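Local structure of hypothetical protein AF1796 (Archaeoglobus fulgidus, 1VIM) at residues Glu23-Leu28 with Ala166-Asp171; Ile41-Ser46 with Gly116-Ala121; Met70-Thr75 with Ala175-Gln180. The protein is of unknown function but probably binds a carbohydrate derivative and may act as an isomerase. All coordinates share one frame; numbering follows the deposited sequence.

Interaction 1. Residues Glu23-Leu28 with Ala166-Asp171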
ATOM      1  N   GLU A  23      21.631  -9.479  22.563  1.00 13.97           N
ATOM      2  CA  GLU A  23      21.745  -8.734  23.810  1.00 14.95           C
ATOM      3  C   GLU A  23      20.519  -7.884  24.052  1.00 13.86           C
ATOM      4  O   GLU A  23      20.056  -7.757  25.181  1.00 14.72           O
ATOM      5  CB  GLU A  23      23.006  -7.868  23.789  1.00 17.35           C
ATOM      6  CG  GLU A  23      23.255  -7.095  25.078  1.00 21.89           C
ATOM      7  CD  GLU A  23      23.777  -7.945  26.221  1.00 25.93           C
ATOM      8  OE1 GLU A  23      23.975  -9.170  26.047  1.00 27.39           O
ATOM      9  OE2 GLU A  23      23.985  -7.359  27.308  1.00 28.95           O
ATOM     10  N   HIS A  24      19.979  -7.292  22.988  1.00 12.06           N
ATOM     11  CA  HIS A  24      18.782  -6.472  23.129  1.00 12.11           C
ATOM     12  C   HIS A  24      17.542  -7.263  23.481  1.00 11.87           C
ATOM     13  O   HIS A  24      16.699  -6.755  24.219  1.00 12.61           O
ATOM     14  CB  HIS A  24      18.593  -5.619  21.865  1.00 11.49           C
ATOM     15  CG  HIS A  24      19.509  -4.437  21.844  1.00 11.05           C
ATOM     16  ND1 HIS A  24      19.041  -3.146  21.899  1.00 11.49           N
ATOM     17  CD2 HIS A  24      20.860  -4.357  21.822  1.00 12.28           C
ATOM     18  CE1 HIS A  24      20.069  -2.316  21.900  1.00 11.35           C
ATOM     19  NE2 HIS A  24      21.185  -3.026  21.865  1.00 12.28           N
ATOM     20  N   ILE A  25      17.432  -8.493  22.972  1.00 12.77           N
ATOM     21  CA  ILE A  25      16.273  -9.301  23.341  1.00 15.27           C
ATOM     22  C   ILE A  25      16.393  -9.738  24.801  1.00 16.00           C
ATOM     23  O   ILE A  25      15.404  -9.707  25.534  1.00 16.63           O
ATOM     24  CB  ILE A  25      16.100 -10.523  22.430  1.00 17.10           C
ATOM     25  CG1 ILE A  25      16.021 -10.139  20.956  1.00 18.86           C
ATOM     26  CG2 ILE A  25      14.830 -11.304  22.827  1.00 19.33           C
ATOM     27  CD1 ILE A  25      16.388 -11.368  20.003  1.00 20.73           C
ATOM     28  N   LYS A  26      17.598 -10.110  25.220  1.00 16.28           N
ATOM     29  CA  LYS A  26      17.823 -10.393  26.640  1.00 18.49           C
ATOM     30  C   LYS A  26      17.472  -9.176  27.505  1.00 17.48           C
ATOM     31  O   LYS A  26      16.835  -9.319  28.574  1.00 17.63           O
ATOM     32  CB  LYS A  26      19.269 -10.850  26.840  1.00 20.98           C
ATOM     33  CG  LYS A  26      19.501 -12.225  26.219  1.00 25.40           C
ATOM     34  CD  LYS A  26      20.909 -12.745  26.409  1.00 29.89           C
ATOM     35  CE  LYS A  26      21.037 -14.142  25.845  1.00 33.10           C
ATOM     36  NZ  LYS A  26      21.333 -15.153  26.911  1.00 35.05           N
ATOM     37  N   ASN A  27      17.864  -7.986  27.053  1.00 16.35           N
ATOM     38  CA  ASN A  27      17.559  -6.751  27.775  1.00 16.16           C
ATOM     39  C   ASN A  27      16.060  -6.542  27.925  1.00 15.39           C
ATOM     40  O   ASN A  27      15.575  -6.165  28.991  1.00 17.07           O
ATOM     41  CB  ASN A  27      18.206  -5.533  27.105  1.00 17.08           C
ATOM     42  CG  ASN A  27      17.952  -4.245  27.874  1.00 17.88           C
ATOM     43  OD1 ASN A  27      18.486  -4.070  28.980  1.00 19.98           O
ATOM     44  ND2 ASN A  27      17.153  -3.340  27.300  1.00 18.17           N
ATOM     45  N   LEU A  28      15.335  -6.778  26.838  1.00 15.25           N
ATOM     46  CA  LEU A  28      13.891  -6.672  26.882  1.00 15.57           C
ATOM     47  C   LEU A  28      13.292  -7.659  27.869  1.00 15.45           C
ATOM     48  O   LEU A  28      12.429  -7.289  28.661  1.00 15.88           O
ATOM     49  CB  LEU A  28      13.321  -6.891  25.489  1.00 15.66           C
ATOM     50  CG  LEU A  28      11.807  -6.876  25.329  1.00 16.86           C
ATOM     51  CD1 LEU A  28      11.248  -5.494  25.642  1.00 19.14           C
ATOM     52  CD2 LEU A  28      11.437  -7.304  23.918  1.00 17.59           C
ATOM     53  N   ALA A 166      10.708  -3.794  18.801  1.00  8.82           N
ATOM     54  CA  ALA A 166       9.275  -3.545  18.846  1.00  8.78           C
ATOM     55  C   ALA A 166       8.510  -4.677  18.141  1.00  8.83           C
ATOM     56  O   ALA A 166       7.480  -5.144  18.636  1.00  9.56           O
ATOM     57  CB  ALA A 166       8.941  -2.163  18.229  1.00  9.88           C
ATOM     58  N   MET A 167       9.022  -5.149  17.008  1.00  9.02           N
ATOM     59  CA  MET A 167       8.393  -6.262  16.320  1.00  9.88           C
ATOM     60  C   MET A 167       8.369  -7.488  17.215  1.00  9.61           C
ATOM     61  O   MET A 167       7.326  -8.165  17.344  1.00 10.39           O
ATOM     62  CB  MET A 167       9.129  -6.580  15.010  1.00 11.90           C
ATOM     63  CG  MET A 167       8.363  -7.583  14.129  1.00 15.18           C
ATOM     64  SD  MET A 167       6.676  -7.061  13.504  1.00 20.52           S
ATOM     65  CE  MET A 167       5.451  -7.697  14.782  1.00 17.32           C
ATOM     66  N   ILE A 168       9.496  -7.785  17.850  1.00  9.34           N
ATOM     67  CA  ILE A 168       9.581  -8.972  18.695  1.00 10.20           C
ATOM     68  C   ILE A 168       8.651  -8.824  19.904  1.00 10.02           C
ATOM     69  O   ILE A 168       7.924  -9.762  20.271  1.00  9.89           O
ATOM     70  CB  ILE A 168      11.048  -9.171  19.139  1.00 10.78           C
ATOM     71  CG1 ILE A 168      11.871  -9.680  17.959  1.00 13.78           C
ATOM     72  CG2 ILE A 168      11.124 -10.170  20.300  1.00 12.24           C
ATOM     73  CD1 ILE A 168      13.372  -9.508  18.135  1.00 17.75           C
ATOM     74  N   PHE A 169       8.634  -7.636  20.516  1.00  8.65           N
ATOM     75  CA  PHE A 169       7.699  -7.352  21.587  1.00  9.23           C
ATOM     76  C   PHE A 169       6.243  -7.577  21.177  1.00  9.19           C
ATOM     77  O   PHE A 169       5.457  -8.182  21.919  1.00  9.67           O
ATOM     78  CB  PHE A 169       7.859  -5.925  22.131  1.00  9.64           C
ATOM     79  CG  PHE A 169       6.714  -5.514  22.988  1.00 10.70           C
ATOM     80  CD1 PHE A 169       6.527  -6.100  24.243  1.00 11.97           C
ATOM     81  CD2 PHE A 169       5.761  -4.634  22.500  1.00 11.72           C
ATOM     82  CE1 PHE A 169       5.416  -5.754  24.994  1.00 13.54           C
ATOM     83  CE2 PHE A 169       4.670  -4.274  23.258  1.00 12.86           C
ATOM     84  CZ  PHE A 169       4.491  -4.841  24.500  1.00 14.75           C
ATOM     85  N   LEU A 170       5.852  -7.045  20.018  1.00  8.83           N
ATOM     86  CA  LEU A 170       4.439  -7.168  19.592  1.00  8.78           C
ATOM     87  C   LEU A 170       4.074  -8.634  19.323  1.00  8.93           C
ATOM     88  O   LEU A 170       2.946  -9.056  19.616  1.00  9.18           O
ATOM     89  CB  LEU A 170       4.169  -6.261  18.397  1.00  8.41           C
ATOM     90  CG  LEU A 170       4.225  -4.778  18.806  1.00  8.71           C
ATOM     91  CD1 LEU A 170       4.267  -3.856  17.578  1.00  9.88           C
ATOM     92  CD2 LEU A 170       3.072  -4.398  19.701  1.00 11.11           C
ATOM     93  N   ASP A 171       5.018  -9.415  18.791  1.00  8.53           N
ATOM     94  CA  ASP A 171       4.757 -10.847  18.623  1.00  9.70           C
ATOM     95  C   ASP A 171       4.693 -11.559  19.983  1.00  9.95           C
ATOM     96  O   ASP A 171       3.879 -12.479  20.171  1.00 10.37           O
ATOM     97  CB  ASP A 171       5.811 -11.527  17.764  1.00 11.24           C
ATOM     98  CG  ASP A 171       5.661 -11.233  16.314  1.00 14.23           C
ATOM     99  OD1 ASP A 171       4.530 -11.066  15.821  1.00 13.99           O
ATOM    100  OD2 ASP A 171       6.673 -11.186  15.590  1.00 18.94           O
TER
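Ile25 and Ile168 meet between helix 12-31 and helix 160-181. From its CA, the CB of Ile168 points toward the other helix. CG1 leaves CB anti to the carbonyl carbon (chi1 -73°), and the chain then runs on extended (chi2 162°). This carries CD1 across the gap. Ile168 CD1 lies 3.9 Å from Ile25 CG1 and 4.0 Å from Ile25 CD1. One methyl thus rests against the outer half of the other isoleucine. The two side chains cross at about a right angle.

One turn further along helix 12-31, Leu28 makes a looser contact. Its CD2 methyl lies 4.2 Å from Phe169 CB, so Leu28 touches the stem of Phe169 and not its ring. The Phe169 side chain also packs on Ile32 and on Val37 of helix 34-46. No hydrogen bond joins the two segments, and all four touching residues are buried.

The second subunit is close by: its Leu18 packs on Ile168 and its Ser22 on Ile25. Asp171 forms a salt bridge with Arg57 of that subunit. The contact is helix-on-helix packing, in which the N-terminal helix lies against the long helix 160-181 of the SIS fold at a subunit interface.

Interaction 2. Residues Ile41-Ser46 with Gly116-Ala121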
ATOM      1  N   ILE A  41      -2.830  -4.527  27.075  1.00 12.15           N
ATOM      2  CA  ILE A  41      -3.796  -5.586  26.762  1.00 13.69           C
ATOM      3  C   ILE A  41      -5.213  -5.169  27.143  1.00 13.36           C
ATOM      4  O   ILE A  41      -6.156  -5.360  26.379  1.00 13.32           O
ATOM      5  CB  ILE A  41      -3.415  -6.914  27.456  1.00 13.35           C
ATOM      6  CG1 ILE A  41      -2.148  -7.454  26.801  1.00 14.29           C
ATOM      7  CG2 ILE A  41      -4.544  -7.966  27.327  1.00 15.72           C
ATOM      8  CD1 ILE A  41      -1.534  -8.649  27.526  1.00 16.74           C
ATOM      9  N   LYS A  42      -5.367  -4.589  28.338  1.00 14.72           N
ATOM     10  CA  LYS A  42      -6.672  -4.137  28.789  1.00 15.71           C
ATOM     11  C   LYS A  42      -7.314  -3.121  27.825  1.00 14.74           C
ATOM     12  O   LYS A  42      -8.508  -3.242  27.503  1.00 14.80           O
ATOM     13  CB  LYS A  42      -6.581  -3.545  30.200  1.00 16.40           C
ATOM     14  CG  LYS A  42      -7.910  -3.058  30.752  1.00 20.55           C
ATOM     15  N   LEU A  43      -6.536  -2.138  27.348  1.00 14.46           N
ATOM     16  CA  LEU A  43      -7.088  -1.165  26.393  1.00 13.67           C
ATOM     17  C   LEU A  43      -7.443  -1.812  25.057  1.00 13.25           C
ATOM     18  O   LEU A  43      -8.481  -1.500  24.455  1.00 14.22           O
ATOM     19  CB  LEU A  43      -6.153   0.025  26.160  1.00 15.50           C
ATOM     20  CG  LEU A  43      -5.949   1.038  27.285  1.00 15.71           C
ATOM     21  CD1 LEU A  43      -5.283   2.285  26.724  1.00 15.77           C
ATOM     22  CD2 LEU A  43      -7.275   1.413  27.918  1.00 16.32           C
ATOM     23  N   ILE A  44      -6.577  -2.695  24.558  1.00 12.18           N
ATOM     24  CA  ILE A  44      -6.897  -3.413  23.322  1.00 14.13           C
ATOM     25  C   ILE A  44      -8.202  -4.215  23.465  1.00 13.80           C
ATOM     26  O   ILE A  44      -9.050  -4.225  22.574  1.00 14.13           O
ATOM     27  CB  ILE A  44      -5.698  -4.322  22.893  1.00 14.66           C
ATOM     28  CG1 ILE A  44      -4.576  -3.453  22.303  1.00 16.38           C
ATOM     29  CG2 ILE A  44      -6.143  -5.384  21.870  1.00 16.52           C
ATOM     30  CD1 ILE A  44      -3.210  -4.221  22.180  1.00 17.03           C
ATOM     31  N   ASP A  45      -8.372  -4.868  24.612  1.00 13.54           N
ATOM     32  CA  ASP A  45      -9.544  -5.703  24.848  1.00 14.97           C
ATOM     33  C   ASP A  45     -10.822  -4.897  25.058  1.00 14.35           C
ATOM     34  O   ASP A  45     -11.894  -5.372  24.699  1.00 17.25           O
ATOM     35  CB  ASP A  45      -9.332  -6.546  26.101  1.00 16.36           C
ATOM     36  CG  ASP A  45      -8.700  -7.860  25.818  1.00 19.92           C
ATOM     37  OD1 ASP A  45      -8.745  -8.365  24.658  1.00 21.99           O
ATOM     38  OD2 ASP A  45      -8.122  -8.469  26.742  1.00 22.62           O
ATOM     39  N   SER A  46     -10.698  -3.696  25.619  1.00 14.52           N
ATOM     40  CA  SER A  46     -11.882  -2.916  26.010  1.00 14.78           C
ATOM     41  C   SER A  46     -12.345  -1.919  24.943  1.00 14.09           C
ATOM     42  O   SER A  46     -13.448  -1.399  24.986  1.00 15.17           O
ATOM     43  CB  SER A  46     -11.657  -2.187  27.332  1.00 15.94           C
ATOM     44  OG  SER A  46     -11.128  -3.077  28.289  0.65 17.55           O
ATOM     45  N   GLY A 116     -11.161  11.910  20.983  1.00 11.75           N
ATOM     46  CA  GLY A 116     -11.380  11.227  22.238  1.00 11.46           C
ATOM     47  C   GLY A 116     -10.987   9.761  22.278  1.00 11.66           C
ATOM     48  O   GLY A 116     -11.238   9.081  23.261  1.00 12.89           O
ATOM     49  N   SER A 117     -10.391   9.255  21.203  1.00 11.04           N
ATOM     50  CA  SER A 117      -9.796   7.932  21.242  1.00 10.57           C
ATOM     51  C   SER A 117      -8.727   7.839  22.315  1.00 10.51           C
ATOM     52  O   SER A 117      -8.052   8.828  22.622  1.00 12.14           O
ATOM     53  CB  SER A 117      -9.190   7.632  19.861  1.00 11.18           C
ATOM     54  OG  SER A 117      -8.459   6.392  19.801  0.65 14.75           O
ATOM     55  N   LYS A 118      -8.530   6.641  22.848  1.00 10.60           N
ATOM     56  CA  LYS A 118      -7.369   6.390  23.692  1.00 11.77           C
ATOM     57  C   LYS A 118      -6.140   6.107  22.816  1.00 10.88           C
ATOM     58  O   LYS A 118      -6.274   5.804  21.618  1.00 10.78           O
ATOM     59  CB  LYS A 118      -7.645   5.243  24.673  1.00 12.03           C
ATOM     60  CG  LYS A 118      -8.705   5.661  25.733  1.00 13.18           C
ATOM     61  CD  LYS A 118      -8.946   4.601  26.752  1.00 15.20           C
ATOM     62  CE  LYS A 118     -10.047   5.035  27.704  1.00 16.72           C
ATOM     63  NZ  LYS A 118     -10.170   4.012  28.791  1.00 20.80           N
ATOM     64  N   LEU A 119      -4.953   6.191  23.415  1.00 10.53           N
ATOM     65  CA  LEU A 119      -3.704   6.061  22.679  1.00  9.16           C
ATOM     66  C   LEU A 119      -2.712   5.228  23.471  1.00  9.87           C
ATOM     67  O   LEU A 119      -2.482   5.484  24.664  1.00 10.01           O
ATOM     68  CB  LEU A 119      -3.117   7.453  22.401  1.00 11.02           C
ATOM     69  CG  LEU A 119      -1.716   7.545  21.783  1.00 11.09           C
ATOM     70  CD1 LEU A 119      -1.680   6.966  20.347  1.00 12.49           C
ATOM     71  CD2 LEU A 119      -1.204   9.008  21.771  1.00 13.79           C
ATOM     72  N   VAL A 120      -2.172   4.208  22.817  1.00  9.22           N
ATOM     73  CA  VAL A 120      -1.030   3.466  23.305  1.00  9.38           C
ATOM     74  C   VAL A 120       0.156   3.872  22.469  1.00  9.49           C
ATOM     75  O   VAL A 120       0.115   3.758  21.236  1.00 10.98           O
ATOM     76  CB  VAL A 120      -1.220   1.943  23.193  1.00 10.04           C
ATOM     77  CG1 VAL A 120       0.027   1.210  23.646  1.00 11.34           C
ATOM     78  CG2 VAL A 120      -2.458   1.484  23.949  1.00 11.69           C
ATOM     79  N   ALA A 121       1.227   4.318  23.128  1.00  9.42           N
ATOM     80  CA  ALA A 121       2.460   4.664  22.428  1.00 10.03           C
ATOM     81  C   ALA A 121       3.457   3.547  22.617  1.00 10.44           C
ATOM     82  O   ALA A 121       3.803   3.226  23.740  1.00 12.13           O
ATOM     83  CB  ALA A 121       3.023   6.002  22.939  1.00 10.28           C
TER
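Leu43, in the last turns of helix 34-46, lies over the start of strand 118-123, with its CA 8.0 Å from the CA of Lys118. Leu43 carries the whole contact on its side. Its CB points toward the strand. With CG anti to the carbonyl carbon (chi1 -70°), the branch point faces the strand; from there the two methyls go to different partners. CD2 takes Lys118. Leu43 CD2 lies 3.8 Å from Lys118 CD and 4.0 Å from Lys118 NZ. The lysine chain is extended beyond CG and crosses the leucine at about a right angle, and the methyl rests against its outer part.

Strand 118-123 belongs to the five-stranded parallel sheet of the SIS domain, an alpha/beta fold with helices on both faces. Lys118 and Val120 point to the face covered by helix 34-46. Leu119 points the other way and packs on Leu130 and Met133 of helix 129-133. The strand is bonded through its backbone to Leu93 on one neighbour and to Val136 on the other. It is entered through Gly116, whose positive phi (108°) ends helix 103-115 in a Schellman motif.

CD1 of Leu43 takes Val120. Leu43 CD1 lies 4.0 Å from Val120 CG2, and the two side chains run antiparallel alongside each other. Val120 is buried and also packs on Val92 of the next strand. Lys118 is exposed.

Interaction 3. Residues Met70-Thr75 with Ala175-Gln180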
ATOM      1  N   MET A  70      -6.109  -9.052  13.878  1.00  8.22           N
ATOM      2  CA  MET A  70      -7.234  -9.544  13.092  1.00  8.37           C
ATOM      3  C   MET A  70      -7.334 -11.070  13.242  1.00  9.25           C
ATOM      4  O   MET A  70      -8.420 -11.620  13.464  1.00  9.31           O
ATOM      5  CB  MET A  70      -7.122  -9.070  11.636  1.00  9.16           C
ATOM      6  CG  MET A  70      -8.266  -9.588  10.731  1.00  9.10           C
ATOM      7  SD  MET A  70      -8.036 -11.233  10.071  1.00 10.29           S
ATOM      8  CE  MET A  70      -6.630 -10.943   8.900  1.00  9.91           C
ATOM      9  N   HIS A  71      -6.205 -11.754  13.167  1.00  9.21           N
ATOM     10  CA  HIS A  71      -6.181 -13.210  13.362  1.00  9.91           C
ATOM     11  C   HIS A  71      -6.746 -13.632  14.703  1.00 10.39           C
ATOM     12  O   HIS A  71      -7.382 -14.692  14.769  1.00 12.47           O
ATOM     13  CB  HIS A  71      -4.773 -13.791  13.197  1.00  9.58           C
ATOM     14  CG  HIS A  71      -4.203 -13.596  11.823  1.00  9.50           C
ATOM     15  ND1 HIS A  71      -2.853 -13.649  11.556  1.00  9.63           N
ATOM     16  CD2 HIS A  71      -4.808 -13.348  10.629  1.00 10.35           C
ATOM     17  CE1 HIS A  71      -2.649 -13.425  10.265  1.00  9.85           C
ATOM     18  NE2 HIS A  71      -3.819 -13.221   9.684  1.00  9.84           N
ATOM     19  N   LEU A  72      -6.518 -12.826  15.735  1.00 10.26           N
ATOM     20  CA  LEU A  72      -7.008 -13.094  17.090  1.00 11.76           C
ATOM     21  C   LEU A  72      -8.495 -12.786  17.262  1.00 12.78           C
ATOM     22  O   LEU A  72      -9.069 -13.089  18.339  1.00 15.59           O
ATOM     23  CB  LEU A  72      -6.190 -12.292  18.112  1.00 13.01           C
ATOM     24  CG  LEU A  72      -4.703 -12.649  18.208  1.00 15.50           C
ATOM     25  CD1 LEU A  72      -3.993 -11.654  19.126  1.00 17.30           C
ATOM     26  CD2 LEU A  72      -4.533 -14.027  18.742  1.00 20.01           C
ATOM     27  N   GLY A  73      -9.105 -12.166  16.252  1.00 10.89           N
ATOM     28  CA  GLY A  73     -10.537 -11.892  16.273  1.00 11.57           C
ATOM     29  C   GLY A  73     -10.919 -10.482  16.668  1.00 12.48           C
ATOM     30  O   GLY A  73     -12.109 -10.199  16.828  1.00 14.15           O
ATOM     31  N   TYR A  74      -9.941  -9.575  16.772  1.00 11.35           N
ATOM     32  CA  TYR A  74     -10.272  -8.179  17.052  1.00 11.24           C
ATOM     33  C   TYR A  74     -10.758  -7.463  15.797  1.00 10.14           C
ATOM     34  O   TYR A  74     -10.423  -7.855  14.659  1.00 11.81           O
ATOM     35  CB  TYR A  74      -9.062  -7.410  17.611  1.00 11.57           C
ATOM     36  CG  TYR A  74      -8.617  -7.867  18.982  1.00 12.56           C
ATOM     37  CD1 TYR A  74      -9.298  -7.448  20.116  1.00 14.09           C
ATOM     38  CD2 TYR A  74      -7.533  -8.720  19.138  1.00 14.26           C
ATOM     39  CE1 TYR A  74      -8.911  -7.873  21.382  1.00 16.29           C
ATOM     40  CE2 TYR A  74      -7.121  -9.147  20.408  1.00 16.07           C
ATOM     41  CZ  TYR A  74      -7.818  -8.714  21.516  1.00 17.24           C
ATOM     42  OH  TYR A  74      -7.416  -9.120  22.770  1.00 22.02           O
ATOM     43  N   THR A  75     -11.487  -6.379  16.013  1.00  9.99           N
ATOM     44  CA  THR A  75     -11.835  -5.456  14.950  1.00  9.82           C
ATOM     45  C   THR A  75     -10.720  -4.410  14.904  1.00  8.39           C
ATOM     46  O   THR A  75     -10.530  -3.631  15.841  1.00  9.77           O
ATOM     47  CB  THR A  75     -13.173  -4.783  15.237  1.00 11.10           C
ATOM     48  OG1 THR A  75     -14.184  -5.806  15.265  1.00 13.92           O
ATOM     49  CG2 THR A  75     -13.571  -3.882  14.094  1.00 12.12           C
ATOM     50  N   ALA A 175       1.478 -13.684  21.660  1.00 11.43           N
ATOM     51  CA  ALA A 175       1.569 -14.954  22.370  1.00 12.20           C
ATOM     52  C   ALA A 175       0.816 -14.867  23.701  1.00 12.30           C
ATOM     53  O   ALA A 175       0.121 -15.812  24.100  1.00 12.78           O
ATOM     54  CB  ALA A 175       3.018 -15.295  22.589  1.00 11.94           C
ATOM     55  N   GLU A 176       0.978 -13.758  24.407  1.00 12.12           N
ATOM     56  CA  GLU A 176       0.337 -13.567  25.707  1.00 13.39           C
ATOM     57  C   GLU A 176      -1.176 -13.486  25.576  1.00 13.37           C
ATOM     58  O   GLU A 176      -1.916 -14.127  26.341  1.00 14.51           O
ATOM     59  CB  GLU A 176       0.894 -12.308  26.359  1.00 14.57           C
ATOM     60  CG  GLU A 176       0.285 -11.984  27.715  1.00 16.31           C
ATOM     61  CD  GLU A 176       0.612 -13.004  28.795  1.00 18.59           C
ATOM     62  OE1 GLU A 176       1.584 -13.782  28.649  1.00 19.00           O
ATOM     63  OE2 GLU A 176      -0.130 -13.001  29.811  1.00 21.10           O
ATOM     64  N   ILE A 177      -1.656 -12.718  24.600  1.00 12.05           N
ATOM     65  CA  ILE A 177      -3.096 -12.637  24.355  1.00 12.30           C
ATOM     66  C   ILE A 177      -3.665 -13.997  23.963  1.00 13.46           C
ATOM     67  O   ILE A 177      -4.752 -14.371  24.422  1.00 13.66           O
ATOM     68  CB  ILE A 177      -3.414 -11.550  23.295  1.00 11.88           C
ATOM     69  CG1 ILE A 177      -3.044 -10.158  23.835  1.00 12.88           C
ATOM     70  CG2 ILE A 177      -4.901 -11.595  22.931  1.00 13.84           C
ATOM     71  CD1 ILE A 177      -2.975  -9.044  22.785  1.00 14.74           C
ATOM     72  N   MET A 178      -2.937 -14.765  23.167  1.00 13.90           N
ATOM     73  CA  MET A 178      -3.437 -16.099  22.811  1.00 15.01           C
ATOM     74  C   MET A 178      -3.627 -16.957  24.045  1.00 15.19           C
ATOM     75  O   MET A 178      -4.654 -17.623  24.181  1.00 16.38           O
ATOM     76  CB  MET A 178      -2.489 -16.803  21.862  1.00 14.69           C
ATOM     77  CG  MET A 178      -2.493 -16.215  20.459  1.00 13.98           C
ATOM     78  SD  MET A 178      -1.175 -16.883  19.458  1.00 16.36           S
ATOM     79  CE  MET A 178      -1.765 -18.626  19.211  1.00 16.52           C
ATOM     80  N   MET A 179      -2.640 -16.937  24.932  1.00 15.92           N
ATOM     81  CA  MET A 179      -2.730 -17.674  26.194  1.00 18.14           C
ATOM     82  C   MET A 179      -3.955 -17.230  26.992  1.00 18.49           C
ATOM     83  O   MET A 179      -4.741 -18.086  27.454  1.00 19.48           O
ATOM     84  CB  MET A 179      -1.431 -17.546  27.006  1.00 19.69           C
ATOM     85  CG  MET A 179      -1.443 -18.284  28.355  0.65 23.73           C
ATOM     86  SD  MET A 179      -2.096 -17.250  29.672  0.65 28.76           S
ATOM     87  CE  MET A 179      -1.964 -18.355  31.077  0.65 28.42           C
ATOM     88  N   GLN A 180      -4.151 -15.923  27.149  1.00 18.58           N
ATOM     89  CA  GLN A 180      -5.258 -15.390  27.955  1.00 19.77           C
ATOM     90  C   GLN A 180      -6.618 -15.759  27.399  1.00 20.22           C
ATOM     91  O   GLN A 180      -7.562 -16.011  28.166  1.00 21.62           O
ATOM     92  CB  GLN A 180      -5.160 -13.872  28.103  1.00 19.36           C
ATOM     93  CG  GLN A 180      -3.985 -13.421  28.939  1.00 21.54           C
ATOM     94  CD  GLN A 180      -3.979 -11.935  29.208  1.00 24.50           C
ATOM     95  OE1 GLN A 180      -4.929 -11.224  28.873  1.00 28.78           O
ATOM     96  NE2 GLN A 180      -2.921 -11.462  29.840  1.00 25.32           N
TER
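Leu72, at the C-terminal end of helix 56-71, makes the apolar part of the contact with Ile177 and Met178 of helix 160-181. Its two methyls divide the work. Leu72 CD1 lies 3.9 Å from Ile177 CG2. Leu72 CD2 lies only 3.4 Å from Met178 CG, which is tighter than a normal carbon contact. Leu72 crosses both partners at about a right angle. Leu188 of helix 185-191 packs on Leu72 and Met178 as well.

The aromatic part belongs to Tyr74. Ile177 CG2 stands at the edge of its ring, near the ring plane, and is 3.5 Å from Tyr74 OH. This branch is anti to the backbone N of Ile177, which places it where Leu72 and Tyr74 can both reach it. Lys181 makes a cation-pi contact with the same ring. The hydroxyl finds its polar partner in Asp45 of helix 34-46.

The backbone turns sharply between Leu72 and Tyr74. Gly73 has positive phi (100°) and closes the helix end in a Schellman motif, with Gly73 N bonded to Met70 O at 2.9 Å.

The polar bonds of helix 160-181 here are made away from Leu72 and Tyr74. Gln180 NE2 donates to the anti lone pair of Glu176 OE2 at 3.2 Å, with an N-H...O angle of 153°. In the second subunit, His11 ND1 also bonds Glu176 OE2, and the backbone N of Leu14 bonds Glu176 OE1.

Across the two segments the contact is therefore purely van der Waals. The hydroxyl of Tyr74 and the carboxylate of Glu176 find polar partners elsewhere, in Asp45 and in the second subunit.

Interactions 1 and 3 both use helix 160-181, at adjoining stretches of it, with centres about 19 Å apart. Both are buried, and the second subunit reaches both. Interaction 2 is only partly buried and joins a helix to the sheet, ending at an exposed lysine. All three are apolar across their segments. They differ in what surrounds them: a charged pair with the second subunit, Asp171 with its Arg57, near interaction 1, sheet bonds beside interaction 2, and a cation-pi contact at interaction 3. Interactions 2 and 3 touch directly, through Asp45 and Ile44 with Tyr74 and through Ile41 with Glu176 and Gln180.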